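Local atomic coordinates of sensor histidine kinase PdtaS (Mycobacterium tuberculosis, PDB entry 2YKF), a protein that probably senses nutrient deprivation through c-di-GMP and responds by autophosphorylating on histidine, passing the signal to the PdtaR partner of a two-component system. Residues A[80-83]-A[84-87]; A[143-146]-A[147-151]; A[234-237]-A[238-241]. All blocks are in the same frame, centred on the assembly; numbering follows the deposited sequence.

Contact 1 of 3, residues A[80-83]-A[84-87]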
# COMPACT_ATOMS: atom_id res chain seq x y z
N ASN A 80 19.85 27.34 12.67
CA ASN A 80 19.13 27.91 13.82
C ASN A 80 17.66 28.15 13.52
O ASN A 80 16.89 28.42 14.43
CB ASN A 80 19.83 29.17 14.40
CG ASN A 80 19.35 30.46 13.74
OD1 ASN A 80 18.28 30.99 14.08
ND2 ASN A 80 20.13 30.96 12.79
N SER A 81 17.24 27.97 12.25
CA SER A 81 15.80 28.02 11.95
C SER A 81 15.10 26.73 12.36
O SER A 81 13.87 26.70 12.47
CB SER A 81 15.50 28.37 10.49
OG SER A 81 15.88 27.33 9.60
N MET A 82 15.91 25.70 12.62
CA MET A 82 15.41 24.42 13.19
C MET A 82 16.27 23.95 14.37
O MET A 82 16.96 22.92 14.28
CB MET A 82 15.41 23.30 12.11
CG MET A 82 14.88 23.69 10.73
SD MET A 82 14.33 22.18 9.88
CE MET A 82 12.71 22.05 10.64
N PRO A 83 16.27 24.72 15.48
CA PRO A 83 17.11 24.44 16.66
C PRO A 83 17.20 22.97 17.10
O PRO A 83 18.29 22.48 17.30
CB PRO A 83 16.42 25.26 17.77
CG PRO A 83 15.85 26.41 17.07
CD PRO A 83 15.40 25.89 15.69
N LEU A 84 16.07 22.28 17.26
CA LEU A 84 16.08 20.88 17.73
C LEU A 84 16.83 19.90 16.76
O LEU A 84 17.82 19.22 17.13
CB LEU A 84 14.65 20.38 18.04
CG LEU A 84 14.55 19.03 18.74
CD1 LEU A 84 15.74 18.78 19.71
CD2 LEU A 84 13.23 18.91 19.43
N VAL A 85 16.37 19.87 15.52
CA VAL A 85 17.06 19.12 14.48
C VAL A 85 18.56 19.37 14.55
O VAL A 85 19.37 18.44 14.63
CB VAL A 85 16.54 19.52 13.09
CG1 VAL A 85 17.38 18.83 11.98
CG2 VAL A 85 15.02 19.24 12.98
N ALA A 86 18.94 20.65 14.54
CA ALA A 86 20.38 21.04 14.66
C ALA A 86 21.03 20.41 15.90
O ALA A 86 22.15 19.84 15.82
CB ALA A 86 20.53 22.61 14.67
N ALA A 87 20.34 20.48 17.04
CA ALA A 87 20.84 19.92 18.31
C ALA A 87 20.92 18.39 18.28
O ALA A 87 21.79 17.80 18.92
CB ALA A 87 19.94 20.34 19.46
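Met82 and Pro83 start a helix by lending their carbonyl oxygens to Ala86 and Ala87. Met82 O accepts Ala86 N at 3.0 Å in a hydrogen bond that is almost straight, 176° at the hydrogen. One residue on, Ala87 N reaches Pro83 O at 2.9 Å with more bend (152°). Pro83 suits the first turn because a ring nitrogen without a hydrogen costs nothing where the helix has no earlier carbonyl to offer, and its ring restricts phi to values compatible with a helix. Leu84 sits on the exposed side of this first turn, and Leu84 O is also hydrogen-bonded to the hydroxyl OG1 of Thr88, one turn on. Met82 uses its side chain apolarly: CB lies 4.1 Å from Val85 CB and 4.2 Å from the Val85 CG2 branch. Branched Val85 and long, flexible Met82 both lean on Trp45 and Leu53 of the adjoining strands, anchoring this end of the helix to the sheet. The pattern is that of a helix N-terminus, with Met82 as N-cap and proline in the first turn, opening helix 83-90 of the GAF domain.

Contact 2 of 3, residues A[143-146]-A[147-151]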
# COMPACT_ATOMS: atom_id res chain seq x y z
N HIS A 143 -7.45 -0.61 18.47
CA HIS A 143 -6.33 -1.53 18.64
C HIS A 143 -5.31 -1.56 17.48
O HIS A 143 -4.08 -1.60 17.73
CB HIS A 143 -6.82 -2.92 18.95
CG HIS A 143 -7.51 -2.98 20.27
ND1 HIS A 143 -8.77 -3.52 20.45
CD2 HIS A 143 -7.17 -2.43 21.47
CE1 HIS A 143 -9.14 -3.36 21.70
NE2 HIS A 143 -8.17 -2.73 22.35
N LEU A 144 -5.81 -1.52 16.24
CA LEU A 144 -4.92 -1.55 15.05
C LEU A 144 -4.00 -0.37 15.13
O LEU A 144 -2.76 -0.52 15.08
CB LEU A 144 -5.73 -1.49 13.74
CG LEU A 144 -4.84 -1.53 12.47
CD1 LEU A 144 -5.64 -2.22 11.35
CD2 LEU A 144 -4.34 -0.21 11.95
N GLU A 145 -4.57 0.83 15.30
CA GLU A 145 -3.74 2.02 15.34
C GLU A 145 -2.76 2.04 16.53
O GLU A 145 -1.58 2.43 16.39
CB GLU A 145 -4.64 3.30 15.34
CG GLU A 145 -5.61 3.36 14.08
CD GLU A 145 -6.91 2.43 14.12
OE1 GLU A 145 -7.20 1.68 15.11
OE2 GLU A 145 -7.66 2.49 13.11
N THR A 146 -3.20 1.58 17.69
CA THR A 146 -2.23 1.39 18.79
C THR A 146 -1.10 0.43 18.45
O THR A 146 0.12 0.77 18.66
CB THR A 146 -2.94 0.95 20.08
OG1 THR A 146 -3.95 1.91 20.37
CG2 THR A 146 -2.01 0.90 21.17
N ALA A 147 -1.44 -0.77 17.94
CA ALA A 147 -0.37 -1.79 17.62
C ALA A 147 0.63 -1.24 16.57
O ALA A 147 1.88 -1.40 16.68
CB ALA A 147 -1.04 -3.09 17.08
N TYR A 148 0.09 -0.50 15.61
CA TYR A 148 0.96 0.11 14.55
C TYR A 148 1.89 1.17 15.15
O TYR A 148 3.09 1.20 14.83
CB TYR A 148 0.10 0.80 13.50
CG TYR A 148 -0.45 -0.01 12.38
CD1 TYR A 148 -0.67 -1.34 12.50
CD2 TYR A 148 -0.76 0.61 11.16
CE1 TYR A 148 -1.18 -2.07 11.41
CE2 TYR A 148 -1.25 -0.11 10.11
CZ TYR A 148 -1.48 -1.42 10.24
OH TYR A 148 -2.00 -2.15 9.19
N ARG A 149 1.33 2.07 15.96
CA ARG A 149 2.09 3.15 16.56
C ARG A 149 3.17 2.60 17.49
O ARG A 149 4.28 3.09 17.51
CB ARG A 149 1.14 4.10 17.28
CG ARG A 149 0.09 4.73 16.32
CD ARG A 149 -0.86 5.66 17.07
NE ARG A 149 -1.50 6.58 16.13
CZ ARG A 149 -2.80 6.61 15.89
NH1 ARG A 149 -3.61 5.82 16.57
NH2 ARG A 149 -3.29 7.45 15.01
N LEU A 150 2.84 1.56 18.23
CA LEU A 150 3.84 0.90 19.12
C LEU A 150 5.00 0.30 18.34
O LEU A 150 6.16 0.43 18.72
CB LEU A 150 3.17 -0.14 20.02
CG LEU A 150 2.36 0.46 21.22
CD1 LEU A 150 1.64 -0.73 21.84
CD2 LEU A 150 3.25 1.13 22.25
N CYS A 151 4.70 -0.34 17.22
CA CYS A 151 5.76 -0.86 16.33
C CYS A 151 6.59 0.27 15.72
O CYS A 151 7.82 0.12 15.61
CB CYS A 151 5.09 -1.74 15.24
SG CYS A 151 6.35 -2.67 14.25
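His143 O receives Ala147 N at 2.8 Å, the shortest polar bond across this helical turn, while Ala147 CB rests 3.4 Å from the same oxygen; the small methyl fits closely against the turn below. The next step adds a side-chain contact. Leu144 CG stands anti to its backbone N (chi1 -179°), which carries CD2 over the Tyr148 ring, 3.5 Å from the centroid and only 8° off the ring normal: a CH-pi contact centred on the face. A branched aliphatic four residues before a tyrosine suits this, since both project from one side of the helix. Glu145 and Arg149 have the same spacing, yet in the conformer of Arg149 given here, one of two, their charged ends do not pair. Arg139 serves both instead, its guanidinium forming a salt bridge with Glu145 OE2 and its carbonyl accepting NH2 of this Arg149 conformer. Thr146 and Leu150 run side by side, with Thr146 CG2 4.1 Å from Leu150 CD1. Tyr148 meets Phe183 edge-to-face and packs on Leu37 of helix 18-38, whereas Leu144 and Ala147 lie against Tyr194, wedging this end of helix 143-161 between helix 18-38 and strand 192-195 of the PAS-like sheet.

Contact 3 of 3, residues A[234-237]-A[238-241]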
# COMPACT_ATOMS: atom_id res chain seq x y z
N VAL A 234 10.14 -22.06 7.27
CA VAL A 234 9.46 -20.98 7.95
C VAL A 234 9.63 -21.11 9.46
O VAL A 234 9.97 -20.13 10.14
CB VAL A 234 7.99 -20.97 7.54
CG1 VAL A 234 7.16 -20.01 8.49
CG2 VAL A 234 7.96 -20.51 6.12
N ASP A 235 9.38 -22.30 9.97
CA ASP A 235 9.65 -22.67 11.35
C ASP A 235 11.10 -22.28 11.79
O ASP A 235 11.29 -21.48 12.76
CB ASP A 235 9.39 -24.19 11.53
CG ASP A 235 9.56 -24.65 13.01
OD1 ASP A 235 10.13 -23.88 13.83
OD2 ASP A 235 9.07 -25.75 13.36
N GLU A 236 12.11 -22.76 11.07
CA GLU A 236 13.51 -22.38 11.38
C GLU A 236 13.80 -20.87 11.29
O GLU A 236 14.51 -20.31 12.12
CB GLU A 236 14.52 -23.12 10.48
CG GLU A 236 14.65 -24.61 10.91
CD GLU A 236 15.13 -24.77 12.38
OE1 GLU A 236 16.06 -24.02 12.82
OE2 GLU A 236 14.59 -25.67 13.09
N HIS A 237 13.27 -20.23 10.26
CA HIS A 237 13.43 -18.79 10.13
C HIS A 237 12.95 -18.06 11.34
O HIS A 237 13.69 -17.28 11.92
CB HIS A 237 12.68 -18.25 8.92
CG HIS A 237 12.72 -16.75 8.86
ND1 HIS A 237 13.91 -16.04 8.74
CD2 HIS A 237 11.73 -15.84 8.95
CE1 HIS A 237 13.63 -14.75 8.74
NE2 HIS A 237 12.32 -14.60 8.87
N VAL A 238 11.73 -18.31 11.73
CA VAL A 238 11.14 -17.60 12.85
C VAL A 238 11.92 -17.87 14.16
O VAL A 238 12.22 -16.93 14.91
CB VAL A 238 9.65 -17.93 12.99
CG1 VAL A 238 9.11 -17.38 14.27
CG2 VAL A 238 8.86 -17.29 11.81
N GLN A 239 12.31 -19.13 14.40
CA GLN A 239 13.22 -19.43 15.52
C GLN A 239 14.51 -18.62 15.49
O GLN A 239 14.87 -18.10 16.51
CB GLN A 239 13.58 -20.91 15.58
CG GLN A 239 12.37 -21.82 15.79
CD GLN A 239 12.84 -23.25 16.06
OE1 GLN A 239 13.80 -23.43 16.81
NE2 GLN A 239 12.20 -24.25 15.42
N ASP A 240 15.18 -18.54 14.34
CA ASP A 240 16.39 -17.73 14.17
C ASP A 240 16.17 -16.22 14.35
O ASP A 240 17.05 -15.48 14.86
CB ASP A 240 16.99 -17.93 12.76
CG ASP A 240 17.61 -19.32 12.57
OD1 ASP A 240 17.76 -20.05 13.59
OD2 ASP A 240 17.95 -19.69 11.41
N LEU A 241 15.03 -15.76 13.87
CA LEU A 241 14.66 -14.35 13.96
C LEU A 241 14.65 -13.88 15.40
O LEU A 241 15.30 -12.86 15.76
CB LEU A 241 13.24 -14.20 13.36
CG LEU A 241 12.61 -12.84 13.13
CD1 LEU A 241 13.41 -12.14 12.10
CD2 LEU A 241 11.15 -13.07 12.65
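Gln239 turns back along its helix to meet Asp235, one turn earlier. Its CB touches the backbone first, 3.6 Å from Glu236 O. CG, set anti to the carbonyl carbon by a chi1 of -62°, comes within 3.2 Å of Asp235 O, and the chain then runs extended, bringing CD to 3.6 Å from Asp235 OD1. At the tip NE2 gives that oxygen a short hydrogen bond of 2.6 Å, straight at 174°. The acceptor lies in the amide plane of Gln239, but the donor arrives from above the carboxylate, 40° out of its plane, and the two planes are turned well away from parallel. Glu236 OE2 stands 3.6 Å from the same NE2. Glutamine suits the place: it is long enough to span a turn and brings a neutral N-H donor among acidic groups. Asp235 is held at its other oxygen too, by a salt bridge from OD2 to Arg222. Glu236 OE1 and Asp240 OD1, 4.4 Å apart, are like charges that would probably disfavour each other mildly. The inner side of the helix is different: Val234 and Val238 press on Ile218 of helix 217-221, while His237 NE2 hydrogen-bonds Thr264 OG1 and Leu241 packs on Thr264 and Pro266, so that helix 228-243 lies against strand 258-269 of the PAS-like sheet.

From the N terminus the three contacts come strictly in series, and none nests in or crosses another. None closes a long loop either, since each joins residues within a single turn or two of helix. Contact 1 leads from the loop after strand 76-77 into a helix at the outer part of the GAF domain. Contact 2 lies in the first turns of helix 143-161, where the chain nears the PAS-like sheet; its centre lies about 29 Å from that of contact 1. Contact 3 belongs wholly to the PAS-like region, about 24 Å from contact 2 between centres. Contacts 1 and 3 lie on opposite sides of the chain's centre, with contact 2 near the junction of the two sensing modules.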